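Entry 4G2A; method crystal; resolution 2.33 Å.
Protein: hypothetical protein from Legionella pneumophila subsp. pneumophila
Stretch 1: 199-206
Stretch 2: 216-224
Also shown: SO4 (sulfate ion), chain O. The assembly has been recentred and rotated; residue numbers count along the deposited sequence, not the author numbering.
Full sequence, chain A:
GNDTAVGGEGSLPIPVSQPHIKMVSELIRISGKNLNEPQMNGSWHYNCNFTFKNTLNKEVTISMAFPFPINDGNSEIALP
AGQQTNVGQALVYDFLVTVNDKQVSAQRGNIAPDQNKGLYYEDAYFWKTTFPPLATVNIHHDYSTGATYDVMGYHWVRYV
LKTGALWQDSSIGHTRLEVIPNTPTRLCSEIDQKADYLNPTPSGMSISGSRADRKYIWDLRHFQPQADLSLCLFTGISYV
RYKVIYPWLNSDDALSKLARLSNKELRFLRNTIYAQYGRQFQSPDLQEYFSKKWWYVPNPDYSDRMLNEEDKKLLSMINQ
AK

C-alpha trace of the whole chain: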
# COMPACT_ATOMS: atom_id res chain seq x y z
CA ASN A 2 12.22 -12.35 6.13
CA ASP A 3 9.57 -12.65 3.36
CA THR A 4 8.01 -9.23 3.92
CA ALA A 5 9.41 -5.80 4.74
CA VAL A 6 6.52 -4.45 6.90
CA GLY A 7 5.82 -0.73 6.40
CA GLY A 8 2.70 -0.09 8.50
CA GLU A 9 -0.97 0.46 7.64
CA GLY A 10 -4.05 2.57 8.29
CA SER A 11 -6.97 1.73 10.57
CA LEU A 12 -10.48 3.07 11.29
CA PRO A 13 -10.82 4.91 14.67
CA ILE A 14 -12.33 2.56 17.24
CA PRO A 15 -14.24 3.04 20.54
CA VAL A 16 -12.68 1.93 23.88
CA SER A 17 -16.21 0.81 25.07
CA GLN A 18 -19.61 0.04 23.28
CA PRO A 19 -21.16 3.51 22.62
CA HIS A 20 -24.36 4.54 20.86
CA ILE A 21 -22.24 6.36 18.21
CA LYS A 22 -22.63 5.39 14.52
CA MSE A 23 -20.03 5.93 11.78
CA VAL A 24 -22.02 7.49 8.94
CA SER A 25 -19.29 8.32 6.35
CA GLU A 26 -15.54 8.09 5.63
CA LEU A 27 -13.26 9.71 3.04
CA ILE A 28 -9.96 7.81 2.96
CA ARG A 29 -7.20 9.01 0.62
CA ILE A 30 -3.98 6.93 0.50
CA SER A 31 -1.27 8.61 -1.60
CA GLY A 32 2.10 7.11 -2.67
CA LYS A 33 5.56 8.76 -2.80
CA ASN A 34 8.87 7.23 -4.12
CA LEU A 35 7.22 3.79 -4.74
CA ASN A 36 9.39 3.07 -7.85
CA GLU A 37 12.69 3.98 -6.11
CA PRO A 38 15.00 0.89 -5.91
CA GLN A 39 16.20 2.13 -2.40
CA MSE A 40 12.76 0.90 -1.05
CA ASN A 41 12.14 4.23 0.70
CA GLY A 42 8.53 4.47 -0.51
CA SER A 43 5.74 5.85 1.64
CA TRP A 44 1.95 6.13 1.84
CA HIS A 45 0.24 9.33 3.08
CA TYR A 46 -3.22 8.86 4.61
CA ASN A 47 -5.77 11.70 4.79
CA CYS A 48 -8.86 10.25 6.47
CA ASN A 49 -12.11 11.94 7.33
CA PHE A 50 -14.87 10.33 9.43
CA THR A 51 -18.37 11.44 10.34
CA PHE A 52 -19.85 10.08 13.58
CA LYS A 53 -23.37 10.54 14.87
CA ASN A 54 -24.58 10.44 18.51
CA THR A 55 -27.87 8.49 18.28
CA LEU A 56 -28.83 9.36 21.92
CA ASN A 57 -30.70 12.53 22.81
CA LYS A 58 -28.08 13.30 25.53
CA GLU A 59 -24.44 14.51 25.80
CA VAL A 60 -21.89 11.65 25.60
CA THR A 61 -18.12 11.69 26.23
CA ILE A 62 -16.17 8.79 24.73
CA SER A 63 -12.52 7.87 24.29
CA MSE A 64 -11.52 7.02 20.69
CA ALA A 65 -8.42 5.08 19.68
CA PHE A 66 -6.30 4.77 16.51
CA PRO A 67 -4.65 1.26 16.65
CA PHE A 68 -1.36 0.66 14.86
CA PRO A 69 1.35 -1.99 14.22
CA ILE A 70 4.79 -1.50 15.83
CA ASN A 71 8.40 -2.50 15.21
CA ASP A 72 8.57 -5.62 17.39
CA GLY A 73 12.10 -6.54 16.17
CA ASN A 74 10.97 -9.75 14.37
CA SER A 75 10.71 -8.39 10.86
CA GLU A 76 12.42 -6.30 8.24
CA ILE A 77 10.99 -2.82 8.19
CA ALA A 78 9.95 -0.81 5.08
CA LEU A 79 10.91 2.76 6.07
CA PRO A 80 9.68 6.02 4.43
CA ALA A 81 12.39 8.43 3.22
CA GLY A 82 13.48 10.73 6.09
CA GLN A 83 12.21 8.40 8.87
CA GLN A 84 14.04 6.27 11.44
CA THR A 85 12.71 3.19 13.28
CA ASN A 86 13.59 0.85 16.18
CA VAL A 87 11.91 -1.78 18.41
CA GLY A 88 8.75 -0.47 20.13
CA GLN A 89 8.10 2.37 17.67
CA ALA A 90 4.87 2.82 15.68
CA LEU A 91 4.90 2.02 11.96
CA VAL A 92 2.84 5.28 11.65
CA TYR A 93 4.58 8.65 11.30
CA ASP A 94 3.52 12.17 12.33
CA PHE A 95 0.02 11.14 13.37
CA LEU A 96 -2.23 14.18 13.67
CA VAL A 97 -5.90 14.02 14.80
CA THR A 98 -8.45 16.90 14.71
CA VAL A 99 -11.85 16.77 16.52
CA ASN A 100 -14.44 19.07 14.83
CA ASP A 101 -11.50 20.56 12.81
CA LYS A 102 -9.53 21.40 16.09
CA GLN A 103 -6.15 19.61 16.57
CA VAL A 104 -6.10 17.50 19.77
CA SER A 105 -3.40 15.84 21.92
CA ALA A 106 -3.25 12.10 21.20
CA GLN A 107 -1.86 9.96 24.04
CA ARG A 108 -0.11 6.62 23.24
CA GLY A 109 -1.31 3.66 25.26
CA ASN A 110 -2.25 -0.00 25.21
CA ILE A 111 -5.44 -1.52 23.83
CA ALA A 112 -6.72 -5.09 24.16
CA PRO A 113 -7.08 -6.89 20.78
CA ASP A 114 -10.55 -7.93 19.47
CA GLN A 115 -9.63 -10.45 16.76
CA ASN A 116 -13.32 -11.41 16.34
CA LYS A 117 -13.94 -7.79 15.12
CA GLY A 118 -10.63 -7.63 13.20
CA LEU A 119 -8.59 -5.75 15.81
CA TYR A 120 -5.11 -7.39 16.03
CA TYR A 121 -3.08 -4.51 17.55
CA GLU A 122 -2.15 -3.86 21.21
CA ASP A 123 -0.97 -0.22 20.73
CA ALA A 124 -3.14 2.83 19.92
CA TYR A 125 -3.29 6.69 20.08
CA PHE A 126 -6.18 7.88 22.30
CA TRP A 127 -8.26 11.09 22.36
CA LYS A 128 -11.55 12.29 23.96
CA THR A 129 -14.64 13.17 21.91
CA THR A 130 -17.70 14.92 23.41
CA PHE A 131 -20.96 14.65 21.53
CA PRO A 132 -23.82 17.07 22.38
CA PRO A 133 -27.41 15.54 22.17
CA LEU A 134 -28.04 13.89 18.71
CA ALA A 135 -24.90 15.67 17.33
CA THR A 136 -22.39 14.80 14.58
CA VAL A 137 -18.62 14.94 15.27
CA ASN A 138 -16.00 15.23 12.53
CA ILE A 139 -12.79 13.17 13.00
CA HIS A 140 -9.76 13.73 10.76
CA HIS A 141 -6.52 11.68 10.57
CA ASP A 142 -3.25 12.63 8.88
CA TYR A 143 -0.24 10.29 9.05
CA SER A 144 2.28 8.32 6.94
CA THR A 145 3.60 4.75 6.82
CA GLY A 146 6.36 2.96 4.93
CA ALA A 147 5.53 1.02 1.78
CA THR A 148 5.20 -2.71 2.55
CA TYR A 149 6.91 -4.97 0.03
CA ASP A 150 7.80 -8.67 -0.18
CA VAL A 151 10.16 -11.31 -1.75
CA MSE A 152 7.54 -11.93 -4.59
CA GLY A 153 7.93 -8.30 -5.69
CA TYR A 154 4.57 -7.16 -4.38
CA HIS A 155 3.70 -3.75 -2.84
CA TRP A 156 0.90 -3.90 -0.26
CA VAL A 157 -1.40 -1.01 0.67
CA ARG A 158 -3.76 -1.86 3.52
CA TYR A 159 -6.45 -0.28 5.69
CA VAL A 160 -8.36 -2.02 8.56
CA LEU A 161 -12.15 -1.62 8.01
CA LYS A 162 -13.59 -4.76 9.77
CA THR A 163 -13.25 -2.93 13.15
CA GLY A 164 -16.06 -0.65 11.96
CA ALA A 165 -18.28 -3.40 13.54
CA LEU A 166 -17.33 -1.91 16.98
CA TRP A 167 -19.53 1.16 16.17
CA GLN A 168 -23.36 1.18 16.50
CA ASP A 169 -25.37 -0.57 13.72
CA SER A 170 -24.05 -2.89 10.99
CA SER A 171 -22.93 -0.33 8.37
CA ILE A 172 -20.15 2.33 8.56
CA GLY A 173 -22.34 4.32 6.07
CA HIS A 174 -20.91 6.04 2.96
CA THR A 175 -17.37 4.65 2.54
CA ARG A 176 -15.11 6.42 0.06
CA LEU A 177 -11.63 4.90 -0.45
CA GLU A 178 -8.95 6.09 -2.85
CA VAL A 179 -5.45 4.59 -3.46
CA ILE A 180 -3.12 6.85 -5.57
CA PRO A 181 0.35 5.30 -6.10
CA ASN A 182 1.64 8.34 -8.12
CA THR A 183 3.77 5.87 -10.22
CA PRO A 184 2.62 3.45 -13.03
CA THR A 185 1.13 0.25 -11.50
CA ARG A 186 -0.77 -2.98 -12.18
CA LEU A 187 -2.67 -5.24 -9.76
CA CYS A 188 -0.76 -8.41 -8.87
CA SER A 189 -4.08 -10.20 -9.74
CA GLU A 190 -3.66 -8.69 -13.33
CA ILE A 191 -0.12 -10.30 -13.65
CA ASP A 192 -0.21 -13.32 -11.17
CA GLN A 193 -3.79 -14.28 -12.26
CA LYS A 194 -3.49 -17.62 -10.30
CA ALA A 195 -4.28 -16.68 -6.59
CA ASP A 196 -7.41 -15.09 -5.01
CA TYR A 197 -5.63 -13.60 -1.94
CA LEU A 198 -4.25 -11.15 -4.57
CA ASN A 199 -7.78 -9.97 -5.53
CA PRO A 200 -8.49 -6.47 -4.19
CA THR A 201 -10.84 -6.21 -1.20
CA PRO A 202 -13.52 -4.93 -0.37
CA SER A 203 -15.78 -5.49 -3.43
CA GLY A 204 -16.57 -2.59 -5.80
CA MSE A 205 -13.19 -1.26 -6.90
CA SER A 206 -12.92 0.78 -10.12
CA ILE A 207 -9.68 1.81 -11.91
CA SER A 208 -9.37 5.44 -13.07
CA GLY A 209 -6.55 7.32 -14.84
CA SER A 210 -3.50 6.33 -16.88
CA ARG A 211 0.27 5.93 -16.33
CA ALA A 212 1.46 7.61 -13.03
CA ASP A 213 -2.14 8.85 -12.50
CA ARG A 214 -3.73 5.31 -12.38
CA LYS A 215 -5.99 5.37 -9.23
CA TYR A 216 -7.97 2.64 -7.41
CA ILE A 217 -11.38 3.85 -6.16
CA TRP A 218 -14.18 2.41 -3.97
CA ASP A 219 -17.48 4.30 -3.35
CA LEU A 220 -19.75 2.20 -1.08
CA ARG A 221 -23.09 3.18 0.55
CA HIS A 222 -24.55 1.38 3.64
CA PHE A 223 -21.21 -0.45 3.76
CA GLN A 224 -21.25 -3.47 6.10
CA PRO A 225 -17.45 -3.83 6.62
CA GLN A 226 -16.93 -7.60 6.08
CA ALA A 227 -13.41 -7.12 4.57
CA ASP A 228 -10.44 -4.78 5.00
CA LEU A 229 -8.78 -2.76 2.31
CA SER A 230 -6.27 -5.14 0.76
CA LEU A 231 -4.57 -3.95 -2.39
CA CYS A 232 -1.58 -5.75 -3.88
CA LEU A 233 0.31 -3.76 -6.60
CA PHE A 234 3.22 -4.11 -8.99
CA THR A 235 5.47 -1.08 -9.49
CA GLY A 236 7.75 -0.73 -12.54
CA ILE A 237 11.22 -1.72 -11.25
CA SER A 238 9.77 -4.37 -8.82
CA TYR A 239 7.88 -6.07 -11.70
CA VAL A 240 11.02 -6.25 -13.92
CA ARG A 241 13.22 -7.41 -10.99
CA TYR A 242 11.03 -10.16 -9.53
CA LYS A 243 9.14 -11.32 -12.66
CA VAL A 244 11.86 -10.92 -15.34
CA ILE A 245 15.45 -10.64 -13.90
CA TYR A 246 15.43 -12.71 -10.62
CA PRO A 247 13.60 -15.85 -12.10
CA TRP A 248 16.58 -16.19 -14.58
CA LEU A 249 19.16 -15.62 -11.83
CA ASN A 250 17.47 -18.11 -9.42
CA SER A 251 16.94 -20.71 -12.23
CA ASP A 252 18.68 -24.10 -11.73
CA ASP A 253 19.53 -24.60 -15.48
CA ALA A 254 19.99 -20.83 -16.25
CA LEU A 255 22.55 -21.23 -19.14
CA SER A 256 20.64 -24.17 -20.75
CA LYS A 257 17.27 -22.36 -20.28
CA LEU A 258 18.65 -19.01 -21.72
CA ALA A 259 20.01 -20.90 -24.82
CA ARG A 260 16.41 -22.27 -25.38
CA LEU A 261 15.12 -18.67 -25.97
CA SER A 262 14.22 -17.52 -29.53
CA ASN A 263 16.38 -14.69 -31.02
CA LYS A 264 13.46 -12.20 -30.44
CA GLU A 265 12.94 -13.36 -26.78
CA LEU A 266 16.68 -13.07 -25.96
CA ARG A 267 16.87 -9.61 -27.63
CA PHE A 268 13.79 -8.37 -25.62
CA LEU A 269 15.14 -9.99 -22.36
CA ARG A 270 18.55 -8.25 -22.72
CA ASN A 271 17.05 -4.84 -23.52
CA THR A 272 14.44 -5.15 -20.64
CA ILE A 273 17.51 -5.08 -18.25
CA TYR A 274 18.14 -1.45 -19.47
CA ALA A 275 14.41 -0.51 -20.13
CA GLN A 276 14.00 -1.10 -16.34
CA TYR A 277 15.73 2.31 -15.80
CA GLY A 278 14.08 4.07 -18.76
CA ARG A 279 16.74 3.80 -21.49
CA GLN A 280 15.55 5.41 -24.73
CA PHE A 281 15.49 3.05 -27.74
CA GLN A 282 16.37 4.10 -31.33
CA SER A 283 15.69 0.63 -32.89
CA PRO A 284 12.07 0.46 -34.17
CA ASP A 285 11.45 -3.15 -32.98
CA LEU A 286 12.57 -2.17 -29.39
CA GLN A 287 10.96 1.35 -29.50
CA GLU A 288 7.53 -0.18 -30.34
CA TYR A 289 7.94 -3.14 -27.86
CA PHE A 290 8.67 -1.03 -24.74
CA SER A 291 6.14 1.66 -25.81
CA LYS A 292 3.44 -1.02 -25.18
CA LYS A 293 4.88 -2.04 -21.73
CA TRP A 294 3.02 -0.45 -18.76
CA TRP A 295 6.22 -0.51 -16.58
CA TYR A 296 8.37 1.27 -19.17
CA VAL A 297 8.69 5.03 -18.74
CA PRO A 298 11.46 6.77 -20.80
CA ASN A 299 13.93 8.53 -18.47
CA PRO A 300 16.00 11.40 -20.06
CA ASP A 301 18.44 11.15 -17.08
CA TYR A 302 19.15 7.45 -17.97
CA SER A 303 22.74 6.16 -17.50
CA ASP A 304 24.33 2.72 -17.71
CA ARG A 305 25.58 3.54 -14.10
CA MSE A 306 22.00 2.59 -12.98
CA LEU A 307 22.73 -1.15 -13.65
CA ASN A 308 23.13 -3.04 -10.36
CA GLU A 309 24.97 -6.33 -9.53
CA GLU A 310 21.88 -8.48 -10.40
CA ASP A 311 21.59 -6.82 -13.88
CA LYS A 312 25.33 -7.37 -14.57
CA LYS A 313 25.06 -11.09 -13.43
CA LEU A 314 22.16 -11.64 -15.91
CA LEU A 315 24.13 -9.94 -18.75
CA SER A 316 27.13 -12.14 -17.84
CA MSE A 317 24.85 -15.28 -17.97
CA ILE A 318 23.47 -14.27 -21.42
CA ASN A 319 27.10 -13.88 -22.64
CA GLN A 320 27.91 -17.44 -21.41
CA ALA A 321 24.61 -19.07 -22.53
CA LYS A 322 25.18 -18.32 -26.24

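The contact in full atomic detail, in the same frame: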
# COMPACT_ATOMS: atom_id res chain seq x y z
N ASN A 199 -6.64 -10.77 -5.08
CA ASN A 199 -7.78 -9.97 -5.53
C ASN A 199 -8.03 -8.83 -4.58
O ASN A 199 -7.96 -9.03 -3.37
CB ASN A 199 -9.04 -10.81 -5.66
CG ASN A 199 -9.01 -11.74 -6.81
OD1 ASN A 199 -8.28 -11.54 -7.80
ND2 ASN A 199 -9.85 -12.77 -6.74
N PRO A 200 -8.29 -7.61 -5.10
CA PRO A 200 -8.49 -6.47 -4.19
C PRO A 200 -9.76 -6.60 -3.36
O PRO A 200 -10.78 -7.06 -3.85
CB PRO A 200 -8.56 -5.26 -5.12
CG PRO A 200 -7.99 -5.76 -6.44
CD PRO A 200 -8.36 -7.19 -6.51
N THR A 201 -9.68 -6.21 -2.10
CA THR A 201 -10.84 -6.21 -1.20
C THR A 201 -10.98 -4.78 -0.62
O THR A 201 -9.98 -4.10 -0.51
CB THR A 201 -10.76 -7.30 -0.11
OG1 THR A 201 -9.82 -6.94 0.88
CG2 THR A 201 -10.49 -8.69 -0.66
N PRO A 202 -12.19 -4.29 -0.26
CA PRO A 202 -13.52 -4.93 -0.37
C PRO A 202 -13.99 -4.99 -1.82
O PRO A 202 -13.24 -4.61 -2.72
CB PRO A 202 -14.40 -4.02 0.48
CG PRO A 202 -13.75 -2.66 0.40
CD PRO A 202 -12.29 -2.93 0.31
N SER A 203 -15.23 -5.48 -2.07
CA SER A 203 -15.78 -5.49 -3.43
C SER A 203 -16.07 -4.05 -3.90
O SER A 203 -16.21 -3.15 -3.08
CB SER A 203 -17.08 -6.30 -3.49
OG SER A 203 -16.96 -7.61 -2.96
N GLY A 204 -16.18 -3.86 -5.21
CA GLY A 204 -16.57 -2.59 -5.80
C GLY A 204 -15.48 -1.64 -6.25
O GLY A 204 -15.76 -0.46 -6.45
N MSE A 205 -14.27 -2.12 -6.44
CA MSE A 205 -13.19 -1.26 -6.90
C MSE A 205 -13.28 -0.96 -8.41
O MSE A 205 -13.60 -1.83 -9.23
CB MSE A 205 -11.82 -1.89 -6.60
CG MSE A 205 -10.66 -0.94 -6.81
SE MSE A 205 -8.97 -1.90 -6.91
CE MSE A 205 -9.14 -2.57 -8.74
N SER A 206 -13.02 0.30 -8.75
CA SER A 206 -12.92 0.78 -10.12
C SER A 206 -11.50 1.35 -10.32
O SER A 206 -10.86 1.77 -9.36
CB SER A 206 -14.02 1.79 -10.45
OG SER A 206 -14.19 2.75 -9.42
N TYR A 216 -7.10 3.74 -7.81
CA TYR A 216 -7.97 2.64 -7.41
C TYR A 216 -9.01 3.20 -6.46
O TYR A 216 -8.65 3.68 -5.38
CB TYR A 216 -7.15 1.50 -6.79
CG TYR A 216 -6.03 1.04 -7.71
CD1 TYR A 216 -6.29 0.16 -8.76
CD2 TYR A 216 -4.75 1.57 -7.60
CE1 TYR A 216 -5.28 -0.22 -9.65
CE2 TYR A 216 -3.73 1.21 -8.49
CZ TYR A 216 -4.00 0.30 -9.50
OH TYR A 216 -3.00 -0.09 -10.35
N ILE A 217 -10.29 3.21 -6.90
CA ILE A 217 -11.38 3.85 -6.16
C ILE A 217 -12.51 2.88 -5.79
O ILE A 217 -12.94 2.05 -6.59
CB ILE A 217 -11.94 5.05 -7.00
CG1 ILE A 217 -10.87 6.13 -7.21
CG2 ILE A 217 -13.18 5.70 -6.39
CD1 ILE A 217 -10.50 6.29 -8.60
N TRP A 218 -13.00 3.04 -4.56
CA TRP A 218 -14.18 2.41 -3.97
C TRP A 218 -15.13 3.52 -3.53
O TRP A 218 -14.66 4.54 -3.02
CB TRP A 218 -13.81 1.54 -2.76
CG TRP A 218 -12.98 0.32 -3.01
CD1 TRP A 218 -13.41 -0.97 -2.94
CD2 TRP A 218 -11.55 0.26 -3.15
NE1 TRP A 218 -12.34 -1.83 -3.12
CE2 TRP A 218 -11.19 -1.10 -3.22
CE3 TRP A 218 -10.54 1.24 -3.23
CZ2 TRP A 218 -9.85 -1.52 -3.35
CZ3 TRP A 218 -9.22 0.83 -3.39
CH2 TRP A 218 -8.89 -0.54 -3.45
N ASP A 219 -16.44 3.35 -3.76
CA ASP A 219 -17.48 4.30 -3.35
C ASP A 219 -18.70 3.47 -2.95
O ASP A 219 -19.52 3.09 -3.79
CB ASP A 219 -17.79 5.30 -4.47
CG ASP A 219 -18.68 6.46 -4.06
OD1 ASP A 219 -19.29 6.40 -2.96
OD2 ASP A 219 -18.78 7.43 -4.84
N LEU A 220 -18.77 3.12 -1.65
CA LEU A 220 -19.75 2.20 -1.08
C LEU A 220 -20.71 2.90 -0.11
O LEU A 220 -20.29 3.68 0.74
CB LEU A 220 -18.99 1.05 -0.37
CG LEU A 220 -17.68 0.59 -1.08
CD1 LEU A 220 -16.64 0.09 -0.09
CD2 LEU A 220 -17.95 -0.40 -2.21
N ARG A 221 -22.01 2.61 -0.25
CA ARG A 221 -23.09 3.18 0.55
C ARG A 221 -23.67 2.06 1.38
O ARG A 221 -23.67 0.93 0.91
CB ARG A 221 -24.16 3.86 -0.34
CG ARG A 221 -23.58 4.88 -1.34
CD ARG A 221 -24.64 5.81 -1.91
NE ARG A 221 -24.98 6.89 -0.98
CZ ARG A 221 -24.83 8.19 -1.25
NH1 ARG A 221 -24.36 8.58 -2.43
NH2 ARG A 221 -25.17 9.10 -0.35
N HIS A 222 -24.06 2.35 2.65
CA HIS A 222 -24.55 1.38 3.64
C HIS A 222 -23.58 0.23 3.81
O HIS A 222 -24.00 -0.91 4.05
CB HIS A 222 -25.93 0.84 3.27
CG HIS A 222 -27.01 1.75 3.70
ND1 HIS A 222 -27.36 1.86 5.03
CD2 HIS A 222 -27.74 2.64 2.97
CE1 HIS A 222 -28.32 2.77 5.07
NE2 HIS A 222 -28.58 3.27 3.86
N PHE A 223 -22.27 0.54 3.73
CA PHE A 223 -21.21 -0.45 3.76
C PHE A 223 -21.12 -1.21 5.08
O PHE A 223 -20.81 -0.62 6.11
CB PHE A 223 -19.85 0.21 3.43
CG PHE A 223 -18.66 -0.73 3.33
CD1 PHE A 223 -18.72 -1.86 2.52
CD2 PHE A 223 -17.46 -0.44 3.96
CE1 PHE A 223 -17.61 -2.70 2.39
CE2 PHE A 223 -16.36 -1.27 3.83
CZ PHE A 223 -16.44 -2.40 3.04
N GLN A 224 -21.40 -2.52 5.01
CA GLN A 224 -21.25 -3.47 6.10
C GLN A 224 -19.80 -3.95 5.99
O GLN A 224 -19.49 -4.67 5.04
CB GLN A 224 -22.27 -4.63 5.99
CG GLN A 224 -23.68 -4.26 6.46
CD GLN A 224 -24.68 -5.40 6.34
OE1 GLN A 224 -25.37 -5.76 7.30
NE2 GLN A 224 -24.81 -5.97 5.15
S SO4 O . -15.39 -7.22 -6.91
O1 SO4 O . -15.70 -5.83 -7.24
O2 SO4 O . -14.88 -7.90 -8.10
O3 SO4 O . -14.38 -7.28 -5.87
O4 SO4 O . -16.61 -7.90 -6.46
O HOH W 1 -17.11 1.67 -5.92

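An irregular segment can be fastened to the edge of a β-strand when one aromatic side chain serves both as a hydrogen-bond donor and as an apolar platform. The two stretches of this Legionella protein illustrate the principle: 199-206 has no regular structure for most of its length and runs past the strand 216-220, with Trp-218 giving up more surface to the contact than any other residue.

Asn-199 lies out of reach, and the approach begins at the margin of the indole, where Pro-200 CB lies 4.3 Å from Trp-218 CZ2. Thr-201 turns its side chain away and contributes mainly its carbonyl, with O 3.8 Å from the same CZ2 atom.

The first firm anchor is Pro-202, which follows a cis peptide bond. Its carbonyl O, near the plane of the indole, accepts a hydrogen bond from Trp-218 NE1 at 2.9 Å, so the one polar atom of a buried tryptophan side chain is satisfied by backbone. The pyrrolidine ring meanwhile fills an apolar pocket: CG lies 3.8 Å from Trp-218 CD1 and 4.0 Å from Leu-220 CD1, while CB reaches to 3.7 Å from Phe-223 CZ.

Ser-203 points its side chain away, leaving its carbonyl O 3.4 Å from Leu-220 CD2. Gly-204 follows with phi/psi of 95/18, a conformation suited to glycine; a CB here would also stand only 3.0 Å from Leu-220 CD2, a clash. Its backbone is bound at both ends: N donates to O1 of a sulfate ion, probably from the crystallisation liquor, at 2.9 Å, and O accepts from a water at 2.6 Å. That water O in turn accepts from Asp-219 N at 2.8 Å, bridging a gap between the two backbones.

Met-205, present as selenomethionine, lays its side chain over the indole. CG sits 3.6 Å from the centroid of the six-membered ring of Trp-218, close to the ring normal, a CH-π arrangement in which weakly polarised C-H groups meet the π cloud. Beyond it, SE lies 3.9 Å from Tyr-216 CD1, extending the apolar contact to a second aromatic residue. The Met-205 CA also makes a CA-H...O contact with Ile-217 O at 3.3 Å.

At Ser-206 the packing gives way to true sheet pairing. Ser-206 N donates to Ile-217 O at 2.8 Å and Ile-217 N donates to Ser-206 O at 2.9 Å, both nearly linear, as expected of an antiparallel hydrogen-bonded pair. Ser-206 OG adds a longer bond to Ile-217 O, at 3.2 Å.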